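Local coordinates for Lpg0393 helical bundle domain-containing protein (PDB 4R0G), which acts as a guanine-nucleotide exchange factor for the small GTPases Rab5, Rab21 and Rab22, probably through its VPS9-like domain, at residues A[24-27]-A[28-32]; A[49-53]-A[54-58]; A[74-77]-A[78-81]; A[213-216]-A[217-221]. All coordinates share one frame; numbering follows the deposited sequence.

Interaction 1: A[24-27]-A[28-32]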
loop_
_atom_site.group_PDB
_atom_site.type_symbol
_atom_site.label_atom_id
_atom_site.label_comp_id
_atom_site.label_asym_id
_atom_site.label_seq_id
_atom_site.Cartn_x
_atom_site.Cartn_y
_atom_site.Cartn_z
ATOM N N PRO A 24 20.171 2.523 -5.596
ATOM C CA PRO A 24 20.374 3.959 -5.446
ATOM C C PRO A 24 20.940 4.355 -4.061
ATOM O O PRO A 24 21.505 5.445 -3.906
ATOM C CB PRO A 24 18.986 4.547 -5.759
ATOM C CG PRO A 24 18.037 3.472 -5.579
ATOM C CD PRO A 24 18.737 2.178 -5.723
ATOM N N LYS A 25 20.840 3.461 -3.081
ATOM C CA LYS A 25 21.456 3.703 -1.778
ATOM C C LYS A 25 22.984 3.533 -1.865
ATOM O O LYS A 25 23.740 4.237 -1.196
ATOM C CB LYS A 25 20.832 2.783 -0.712
ATOM C CG LYS A 25 21.313 3.051 0.694
ATOM C CD LYS A 25 21.145 1.839 1.609
ATOM C CE LYS A 25 21.779 2.124 2.989
ATOM N NZ LYS A 25 21.275 1.231 4.087
ATOM N N PHE A 26 23.432 2.600 -2.699
ATOM C CA PHE A 26 24.862 2.400 -2.944
ATOM C C PHE A 26 25.454 3.575 -3.723
ATOM O O PHE A 26 26.503 4.127 -3.375
ATOM C CB PHE A 26 25.084 1.058 -3.681
ATOM C CG PHE A 26 26.349 0.989 -4.504
ATOM C CD1 PHE A 26 27.573 0.700 -3.908
ATOM C CD2 PHE A 26 26.306 1.183 -5.885
ATOM C CE1 PHE A 26 28.730 0.631 -4.668
ATOM C CE2 PHE A 26 27.465 1.110 -6.656
ATOM C CZ PHE A 26 28.676 0.831 -6.045
ATOM N N ILE A 27 24.752 3.959 -4.778
ATOM C CA ILE A 27 25.160 5.096 -5.579
ATOM C C ILE A 27 25.278 6.331 -4.692
ATOM O O ILE A 27 26.113 7.179 -4.924
ATOM C CB ILE A 27 24.191 5.299 -6.752
ATOM C CG1 ILE A 27 24.383 4.161 -7.750
ATOM C CG2 ILE A 27 24.410 6.625 -7.449
ATOM C CD1 ILE A 27 23.491 4.251 -8.979
ATOM N N ALA A 28 24.487 6.418 -3.638
ATOM C CA ALA A 28 24.536 7.613 -2.812
ATOM C C ALA A 28 25.775 7.607 -1.926
ATOM O O ALA A 28 26.276 8.666 -1.557
ATOM C CB ALA A 28 23.277 7.744 -1.988
ATOM N N GLU A 29 26.254 6.417 -1.572
ATOM C CA GLU A 29 27.486 6.304 -0.786
ATOM C C GLU A 29 28.765 6.360 -1.610
ATOM O O GLU A 29 29.733 7.025 -1.228
ATOM C CB GLU A 29 27.470 5.061 0.097
ATOM C CG GLU A 29 26.536 5.219 1.268
ATOM C CD GLU A 29 26.825 4.233 2.371
ATOM O OE1 GLU A 29 26.867 3.015 2.068
ATOM O OE2 GLU A 29 27.011 4.680 3.531
ATOM N N TYR A 30 28.763 5.661 -2.739
ATOM C CA TYR A 30 29.913 5.643 -3.627
ATOM C C TYR A 30 30.261 7.056 -4.028
ATOM O O TYR A 30 31.432 7.365 -4.225
ATOM C CB TYR A 30 29.610 4.787 -4.856
ATOM C CG TYR A 30 30.756 4.593 -5.820
ATOM C CD1 TYR A 30 31.810 3.741 -5.515
ATOM C CD2 TYR A 30 30.764 5.228 -7.063
ATOM C CE1 TYR A 30 32.870 3.541 -6.416
ATOM C CE2 TYR A 30 31.810 5.030 -7.970
ATOM C CZ TYR A 30 32.864 4.188 -7.634
ATOM O OH TYR A 30 33.902 3.992 -8.516
ATOM N N TYR A 31 29.256 7.915 -4.171
ATOM C CA TYR A 31 29.530 9.299 -4.528
ATOM C C TYR A 31 29.514 10.319 -3.383
ATOM O O TYR A 31 29.803 11.495 -3.608
ATOM C CB TYR A 31 28.632 9.751 -5.673
ATOM C CG TYR A 31 28.929 9.090 -7.000
ATOM C CD1 TYR A 31 28.190 8.002 -7.444
ATOM C CD2 TYR A 31 29.948 9.553 -7.816
ATOM C CE1 TYR A 31 28.457 7.395 -8.680
ATOM C CE2 TYR A 31 30.225 8.958 -9.054
ATOM C CZ TYR A 31 29.479 7.882 -9.477
ATOM O OH TYR A 31 29.765 7.300 -10.695
ATOM N N GLY A 32 29.182 9.888 -2.164
ATOM C CA GLY A 32 29.114 10.803 -1.026
ATOM C C GLY A 32 27.740 10.923 -0.380
ATOM O O GLY A 32 26.973 11.856 -0.641
#

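Interaction 2: A[49-53]-A[54-58]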
loop_
_atom_site.group_PDB
_atom_site.type_symbol
_atom_site.label_atom_id
_atom_site.label_comp_id
_atom_site.label_asym_id
_atom_site.label_seq_id
_atom_site.Cartn_x
_atom_site.Cartn_y
_atom_site.Cartn_z
ATOM N N PHE A 49 24.383 7.974 -15.806
ATOM C CA PHE A 49 25.784 7.758 -16.073
ATOM C C PHE A 49 26.122 6.323 -15.776
ATOM O O PHE A 49 26.607 5.585 -16.627
ATOM C CB PHE A 49 26.615 8.634 -15.152
ATOM C CG PHE A 49 28.069 8.421 -15.294
ATOM C CD1 PHE A 49 28.725 8.813 -16.453
ATOM C CD2 PHE A 49 28.789 7.816 -14.283
ATOM C CE1 PHE A 49 30.079 8.620 -16.601
ATOM C CE2 PHE A 49 30.156 7.607 -14.422
ATOM C CZ PHE A 49 30.800 8.019 -15.585
ATOM N N GLU A 50 25.823 5.917 -14.556
ATOM C CA GLU A 50 26.232 4.607 -14.095
ATOM C C GLU A 50 25.650 3.438 -14.923
ATOM O O GLU A 50 26.322 2.470 -15.262
ATOM C CB GLU A 50 25.895 4.490 -12.620
ATOM C CG GLU A 50 26.829 3.594 -11.909
ATOM C CD GLU A 50 28.206 4.181 -11.711
ATOM O OE1 GLU A 50 28.305 5.324 -11.227
ATOM O OE2 GLU A 50 29.198 3.490 -12.027
ATOM N N TRP A 51 24.401 3.550 -15.287
ATOM C CA TRP A 51 23.757 2.470 -15.982
ATOM C C TRP A 51 24.296 2.389 -17.411
ATOM O O TRP A 51 24.318 1.320 -18.016
ATOM C CB TRP A 51 22.258 2.750 -15.961
ATOM C CG TRP A 51 21.403 1.579 -16.144
ATOM C CD1 TRP A 51 21.775 0.343 -16.593
ATOM C CD2 TRP A 51 19.988 1.518 -15.905
ATOM N NE1 TRP A 51 20.677 -0.485 -16.639
ATOM C CE2 TRP A 51 19.571 0.206 -16.221
ATOM C CE3 TRP A 51 19.033 2.451 -15.463
ATOM C CZ2 TRP A 51 18.229 -0.202 -16.102
ATOM C CZ3 TRP A 51 17.698 2.045 -15.352
ATOM C CH2 TRP A 51 17.314 0.732 -15.665
ATOM N N LEU A 52 24.711 3.528 -17.956
ATOM C CA LEU A 52 25.216 3.571 -19.320
ATOM C C LEU A 52 26.633 2.998 -19.420
ATOM O O LEU A 52 27.023 2.434 -20.449
ATOM C CB LEU A 52 25.144 5.003 -19.880
ATOM C CG LEU A 52 23.745 5.512 -20.264
ATOM C CD1 LEU A 52 23.774 6.913 -20.840
ATOM C CD2 LEU A 52 23.063 4.566 -21.248
ATOM N N ASN A 53 27.400 3.143 -18.347
ATOM C CA ASN A 53 28.712 2.522 -18.272
ATOM C C ASN A 53 28.701 1.048 -17.859
ATOM O O ASN A 53 29.683 0.321 -18.000
ATOM C CB ASN A 53 29.606 3.332 -17.346
ATOM C CG ASN A 53 29.856 4.703 -17.890
ATOM O OD1 ASN A 53 30.218 4.851 -19.046
ATOM N ND2 ASN A 53 29.610 5.716 -17.087
ATOM N N ASN A 54 27.594 0.621 -17.304
ATOM C CA ASN A 54 27.455 -0.745 -16.871
ATOM C C ASN A 54 26.669 -1.624 -17.802
ATOM O O ASN A 54 26.104 -2.636 -17.415
ATOM C CB ASN A 54 27.216 -0.874 -15.368
ATOM C CG ASN A 54 28.453 -0.450 -14.563
ATOM O OD1 ASN A 54 29.218 -1.298 -14.066
ATOM N ND2 ASN A 54 28.675 0.874 -14.468
ATOM N N GLY A 55 26.571 -1.150 -19.036
ATOM C CA GLY A 55 26.073 -1.966 -20.128
ATOM C C GLY A 55 24.569 -1.975 -20.226
ATOM O O GLY A 55 23.933 -3.035 -20.387
ATOM N N PHE A 56 23.999 -0.774 -20.123
ATOM C CA PHE A 56 22.571 -0.597 -20.331
ATOM C C PHE A 56 22.161 -1.264 -21.661
ATOM O O PHE A 56 22.871 -1.186 -22.668
ATOM C CB PHE A 56 22.190 0.891 -20.315
ATOM C CG PHE A 56 20.723 1.122 -20.483
ATOM C CD1 PHE A 56 19.837 0.821 -19.461
ATOM C CD2 PHE A 56 20.216 1.611 -21.671
ATOM C CE1 PHE A 56 18.444 1.009 -19.631
ATOM C CE2 PHE A 56 18.846 1.803 -21.845
ATOM C CZ PHE A 56 17.958 1.501 -20.827
ATOM N N CYS A 57 21.037 -1.959 -21.654
ATOM C CA CYS A 57 20.629 -2.660 -22.850
ATOM C C CYS A 57 19.156 -3.058 -22.817
ATOM O O CYS A 57 18.507 -3.004 -21.776
ATOM C CB CYS A 57 21.464 -3.931 -22.966
ATOM S SG CYS A 57 20.824 -5.226 -21.881
ATOM N N LEU A 58 18.687 -3.564 -23.952
ATOM C CA LEU A 58 17.287 -3.849 -24.166
ATOM C C LEU A 58 16.719 -4.810 -23.119
ATOM O O LEU A 58 15.607 -4.617 -22.611
ATOM C CB LEU A 58 17.090 -4.366 -25.596
ATOM C CG LEU A 58 15.657 -4.544 -26.086
ATOM C CD1 LEU A 58 14.939 -3.192 -26.102
ATOM C CD2 LEU A 58 15.665 -5.179 -27.469
#

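Interaction 3: A[74-77]-A[78-81]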
loop_
_atom_site.group_PDB
_atom_site.type_symbol
_atom_site.label_atom_id
_atom_site.label_comp_id
_atom_site.label_asym_id
_atom_site.label_seq_id
_atom_site.Cartn_x
_atom_site.Cartn_y
_atom_site.Cartn_z
ATOM N N GLU A 74 -2.299 -4.583 -7.023
ATOM C CA GLU A 74 -3.157 -4.023 -5.990
ATOM C C GLU A 74 -2.670 -4.404 -4.600
ATOM O O GLU A 74 -2.961 -3.713 -3.621
ATOM C CB GLU A 74 -4.618 -4.467 -6.183
ATOM C CG GLU A 74 -5.521 -3.464 -6.906
ATOM C CD GLU A 74 -5.233 -3.389 -8.411
ATOM O OE1 GLU A 74 -5.822 -2.502 -9.078
ATOM O OE2 GLU A 74 -4.428 -4.212 -8.932
ATOM N N SER A 75 -1.923 -5.503 -4.509
ATOM C CA SER A 75 -1.396 -5.926 -3.221
ATOM C C SER A 75 -0.247 -5.009 -2.800
ATOM O O SER A 75 0.249 -5.112 -1.671
ATOM C CB SER A 75 -0.949 -7.367 -3.288
ATOM O OG SER A 75 -1.743 -8.087 -4.215
ATOM N N ARG A 76 0.138 -4.117 -3.727
ATOM C CA ARG A 76 1.171 -3.083 -3.572
ATOM C C ARG A 76 2.438 -3.500 -2.823
ATOM O O ARG A 76 2.800 -2.868 -1.816
ATOM C CB ARG A 76 0.615 -1.794 -2.948
ATOM C CG ARG A 76 -0.298 -0.973 -3.831
ATOM C CD ARG A 76 0.395 -0.012 -4.792
ATOM N NE ARG A 76 -0.506 0.254 -5.917
ATOM C CZ ARG A 76 -0.158 0.773 -7.093
ATOM N NH1 ARG A 76 1.116 1.122 -7.339
ATOM N NH2 ARG A 76 -1.107 0.934 -8.026
ATOM N N PRO A 77 3.160 -4.507 -3.345
ATOM C CA PRO A 77 4.278 -5.066 -2.571
ATOM C C PRO A 77 5.380 -4.031 -2.336
ATOM O O PRO A 77 6.177 -4.193 -1.420
ATOM C CB PRO A 77 4.768 -6.222 -3.450
ATOM C CG PRO A 77 4.423 -5.745 -4.876
ATOM C CD PRO A 77 3.111 -5.029 -4.726
ATOM N N LEU A 78 5.435 -2.962 -3.122
ATOM C CA LEU A 78 6.541 -2.028 -2.924
ATOM C C LEU A 78 6.028 -0.681 -2.484
ATOM O O LEU A 78 5.546 0.085 -3.305
ATOM C CB LEU A 78 7.346 -1.879 -4.228
ATOM C CG LEU A 78 7.956 -3.144 -4.841
ATOM C CD1 LEU A 78 8.057 -2.999 -6.345
ATOM C CD2 LEU A 78 9.333 -3.477 -4.252
ATOM N N ARG A 79 6.189 -0.358 -1.206
ATOM C CA ARG A 79 5.658 0.887 -0.664
ATOM C C ARG A 79 6.831 1.728 -0.238
ATOM O O ARG A 79 7.955 1.245 -0.272
ATOM C CB ARG A 79 4.749 0.598 0.548
ATOM C CG ARG A 79 3.695 -0.529 0.356
ATOM C CD ARG A 79 2.582 -0.470 1.431
ATOM N NE ARG A 79 2.089 -1.771 1.928
ATOM C CZ ARG A 79 1.591 -2.739 1.166
ATOM N NH1 ARG A 79 1.522 -2.557 -0.131
ATOM N NH2 ARG A 79 1.166 -3.882 1.690
ATOM N N GLU A 80 6.580 2.965 0.196
ATOM C CA GLU A 80 7.627 3.821 0.781
ATOM C C GLU A 80 8.970 3.898 0.021
ATOM O O GLU A 80 9.024 4.164 -1.182
ATOM C CB GLU A 80 7.885 3.421 2.241
ATOM C CG GLU A 80 6.699 3.661 3.183
ATOM C CD GLU A 80 6.442 5.144 3.456
ATOM O OE1 GLU A 80 6.068 5.888 2.513
ATOM O OE2 GLU A 80 6.622 5.568 4.623
ATOM N N GLY A 81 10.055 3.660 0.752
ATOM C CA GLY A 81 11.396 3.786 0.216
ATOM C C GLY A 81 11.673 2.815 -0.895
ATOM O O GLY A 81 12.389 3.161 -1.828
#

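Interaction 4: A[213-216]-A[217-221]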
loop_
_atom_site.group_PDB
_atom_site.type_symbol
_atom_site.label_atom_id
_atom_site.label_comp_id
_atom_site.label_asym_id
_atom_site.label_seq_id
_atom_site.Cartn_x
_atom_site.Cartn_y
_atom_site.Cartn_z
ATOM N N LEU A 213 13.877 -14.377 2.488
ATOM C CA LEU A 213 13.847 -15.064 3.766
ATOM C C LEU A 213 14.614 -16.397 3.656
ATOM O O LEU A 213 14.097 -17.411 3.157
ATOM C CB LEU A 213 12.399 -15.305 4.189
ATOM C CG LEU A 213 11.533 -14.043 4.263
ATOM C CD1 LEU A 213 10.076 -14.369 4.494
ATOM C CD2 LEU A 213 12.020 -13.102 5.364
ATOM N N THR A 214 15.821 -16.407 4.214
ATOM C CA THR A 214 16.661 -17.574 4.117
ATOM C C THR A 214 16.711 -18.131 5.517
ATOM O O THR A 214 16.132 -17.533 6.430
ATOM C CB THR A 214 18.057 -17.221 3.572
ATOM O OG1 THR A 214 18.711 -16.298 4.454
ATOM C CG2 THR A 214 17.920 -16.593 2.190
ATOM N N GLN A 215 17.394 -19.261 5.686
ATOM C CA GLN A 215 17.386 -19.944 6.960
ATOM C C GLN A 215 17.827 -18.995 8.064
ATOM O O GLN A 215 17.188 -18.907 9.117
ATOM C CB GLN A 215 18.253 -21.201 6.916
ATOM C CG GLN A 215 18.131 -22.068 8.166
ATOM C CD GLN A 215 16.682 -22.329 8.552
ATOM O OE1 GLN A 215 15.835 -22.601 7.695
ATOM N NE2 GLN A 215 16.388 -22.234 9.847
ATOM N N ASP A 216 18.890 -18.248 7.784
ATOM C CA ASP A 216 19.422 -17.261 8.718
ATOM C C ASP A 216 18.365 -16.264 9.153
ATOM O O ASP A 216 18.325 -15.839 10.306
ATOM C CB ASP A 216 20.539 -16.457 8.050
ATOM C CG ASP A 216 21.654 -17.319 7.520
ATOM O OD1 ASP A 216 22.044 -18.302 8.204
ATOM O OD2 ASP A 216 22.140 -16.985 6.415
ATOM N N VAL A 217 17.524 -15.863 8.213
ATOM C CA VAL A 217 16.633 -14.767 8.486
ATOM C C VAL A 217 15.545 -15.252 9.412
ATOM O O VAL A 217 15.289 -14.670 10.482
ATOM C CB VAL A 217 16.070 -14.209 7.193
ATOM C CG1 VAL A 217 15.017 -13.120 7.477
ATOM C CG2 VAL A 217 17.207 -13.660 6.384
ATOM N N HIS A 218 14.941 -16.360 9.010
ATOM C CA HIS A 218 13.976 -17.035 9.846
ATOM C C HIS A 218 14.547 -17.236 11.250
ATOM O O HIS A 218 13.901 -16.954 12.242
ATOM C CB HIS A 218 13.564 -18.346 9.189
ATOM C CG HIS A 218 12.552 -18.166 8.107
ATOM N ND1 HIS A 218 11.237 -17.824 8.366
ATOM C CD2 HIS A 218 12.658 -18.256 6.755
ATOM C CE1 HIS A 218 10.580 -17.725 7.224
ATOM N NE2 HIS A 218 11.419 -17.974 6.235
ATOM N N ASP A 219 15.785 -17.670 11.334
ATOM C CA ASP A 219 16.373 -17.846 12.635
ATOM C C ASP A 219 16.560 -16.535 13.429
ATOM O O ASP A 219 16.223 -16.528 14.612
ATOM C CB ASP A 219 17.665 -18.683 12.565
ATOM C CG ASP A 219 17.493 -19.992 11.775
ATOM O OD1 ASP A 219 16.337 -20.446 11.607
ATOM O OD2 ASP A 219 18.523 -20.555 11.310
ATOM N N GLU A 220 17.076 -15.446 12.831
ATOM C CA GLU A 220 17.188 -14.172 13.593
ATOM C C GLU A 220 15.817 -13.651 14.021
ATOM O O GLU A 220 15.617 -13.324 15.196
ATOM C CB GLU A 220 17.949 -13.063 12.848
ATOM C CG GLU A 220 19.425 -12.866 13.245
ATOM C CD GLU A 220 19.676 -12.454 14.719
ATOM O OE1 GLU A 220 19.411 -11.287 15.069
ATOM O OE2 GLU A 220 20.182 -13.283 15.521
ATOM N N ILE A 221 14.882 -13.587 13.064
ATOM C CA ILE A 221 13.521 -13.170 13.351
ATOM C C ILE A 221 12.977 -13.925 14.560
ATOM O O ILE A 221 12.456 -13.326 15.513
ATOM C CB ILE A 221 12.594 -13.394 12.151
ATOM C CG1 ILE A 221 13.057 -12.524 10.991
ATOM C CG2 ILE A 221 11.147 -13.062 12.528
ATOM C CD1 ILE A 221 12.031 -12.300 9.926
#

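Interaction 1: A[24-27]-A[28-32]
The contact is the end of the short helix 23-30 in the VPS9-like domain, where F26 meets Y30 and I27 meets Y31, each pair one turn apart. F26 O accepts the N-H of Y30 at 2.8 Å, almost straight at 178°. The other backbone bonds across the contact are weak, and the one from Y31 N to I27 O is 3.3 Å long. The F26 ring carries Y30 CB over one face, with F26 CZ 4.2 Å from Y30 CB. The F26 and Y30 rings are inclined by only 28°, but they are slid apart and barely overlap, with centroids 5.7 Å apart. Y30 has CG anti to the backbone N (chi1 -176°), which carries its ring away from the first turn. I27 and Y31 run side by side. Here the CG2 branch of I27 is 4.0 Å from Y31 CD1, and I27 O lies at the edge of the tyrosine ring. Y31 OH is hydrogen-bonded to E50 on helix 40-53, while I27 packs on L46 and L47 of that helix. F26 turns to another neighbour, the ring of Y8. K25 and E29 carry opposite charges, but K25 NZ and E29 OE1 are 6.2 Å apart, too far to pair. What joins the residues across this turn is the F26-Y30 and I27-Y31 packing, with one good backbone bond.

Interaction 2: A[49-53]-A[54-58]
N54 folds its side-chain amide back onto the last turn of helix 40-53. N54 ND2 donates to E50 O at 3.0 Å, with an N-H...O angle of 159°. E50 O lies close to the plane of the amide. The backbone N-H of N54 also reaches E50 O, but weakly. With CG beside its own backbone N (chi1 -68°), N54 turns the amide toward this carbonyl. The E50 and N54 side chains lie side by side, and E50 OE1 is hydrogen-bonded to Y31. One residue past G55, F56 N makes a weak bond to W51 O at 3.0 Å. The F56 ring meets W51 in a T-shaped (edge-to-face) stack. The edge of F56 points at the indole face, with the planes at 86°. The centroid of the W51 five-membered ring is 4.6 Å from that of F56. L52 CD2 packs 3.9 Å from F56 CB. W51 NE1 is hydrogen-bonded to D60, tying the indole to helix 58-71. The turn thus leads from helix 40-53 into helix 58-71, with N54 resting on T5 and L9 of helix 5-14 and F56 on C96 and L100 of helix 80-101.

Interaction 3: A[74-77]-A[78-81]
P77 O and R79 N are held together by one tyrosine: both are hydrogen-bonded to the OH of Y173 on helix 155-183. P77 O also takes a weak bond from T169 OG1 of the same helix. This carbonyl is therefore gripped twice. The R79 chain bends back over the loop toward S75. A bond from R79 NH1 to S75 O, at 3.2 Å, is doubtful, because NH1 is modelled too close to a neighbour. S75 O lies at the guanidinium edge, near its plane. The other nitrogens of R79 have partners outside the loop. NH2 is hydrogen-bonded to Y166, and NE is bonded, weakly, to the backbone O of E74 of the second subunit. S75 OG is also used across that interface, by D177 of the second subunit. R76 has positive phi and psi, and P77 follows it. The P77 ring packs loosely beside L78, with P77 CG 4.4 Å from L78 CG. Both then turn to helix 58-71, P77 on V70 and L78 on L67. The arrangement is an interhelical connection, joining helix 58-71 to helix 80-101, that is pinned by Y173 and lies against the second subunit.

Interaction 4: A[213-216]-A[217-221]
L213 stands just ahead of helix 215-229 and packs back on its first turn, against V217 and H218. L213 CD2 is 3.7 Å from V217 CG1, the two side chains crossing at about a right angle. L213 CB also lies 3.5 Å from H218 NE2, obliquely to the imidazole. T214 follows at the N-cap position, but its side chain makes no capping bond. At chi1 61° its OG1 sits between the backbone N and the carbonyl carbon. There T214 OG1 lies 3.6 Å from V217 CG2. The main chain of T214 does the polar work. T214 O accepts two bonds, from V217 N at 2.8 Å and from H218 N at 3.1 Å. The second runs almost along the C=O direction; the first comes from above the carbonyl plane. The Q215 amide crosses the D219 carboxylate obliquely. The bond from Q215 NE2 to D219 OD2 is 3.1 Å and weak, and the carboxylate sits too close to Q215 O in the model, so its details are doubtful. D216 closes the segment, D216 O accepting E220 N at 2.8 Å in a regular helical bond. The apolar side faces the bundle: L213 and I221 touch L171 of helix 155-183, and V217 rests on Y206 of helix 193-208.

Overall arrangement
The four contacts are local and follow one another along the chain; none nests in or crosses another. Interaction 1 ends helix 23-30. Interaction 2 closes the turn from helix 40-53 into helix 58-71. These two touch directly, because Y31 and E50 pair through a probable hydrogen bond. Interaction 3 closes the next connection, between helix 58-71 and helix 80-101, and faces the second subunit. All three lie in the VPS9-like region. Interaction 4 starts helix 215-229 in the helical bundle region, on the opposite side of the chain's centre from interaction 2, with centres about 34 Å apart. Helix 155-183 packs against both interaction 3 and interaction 4.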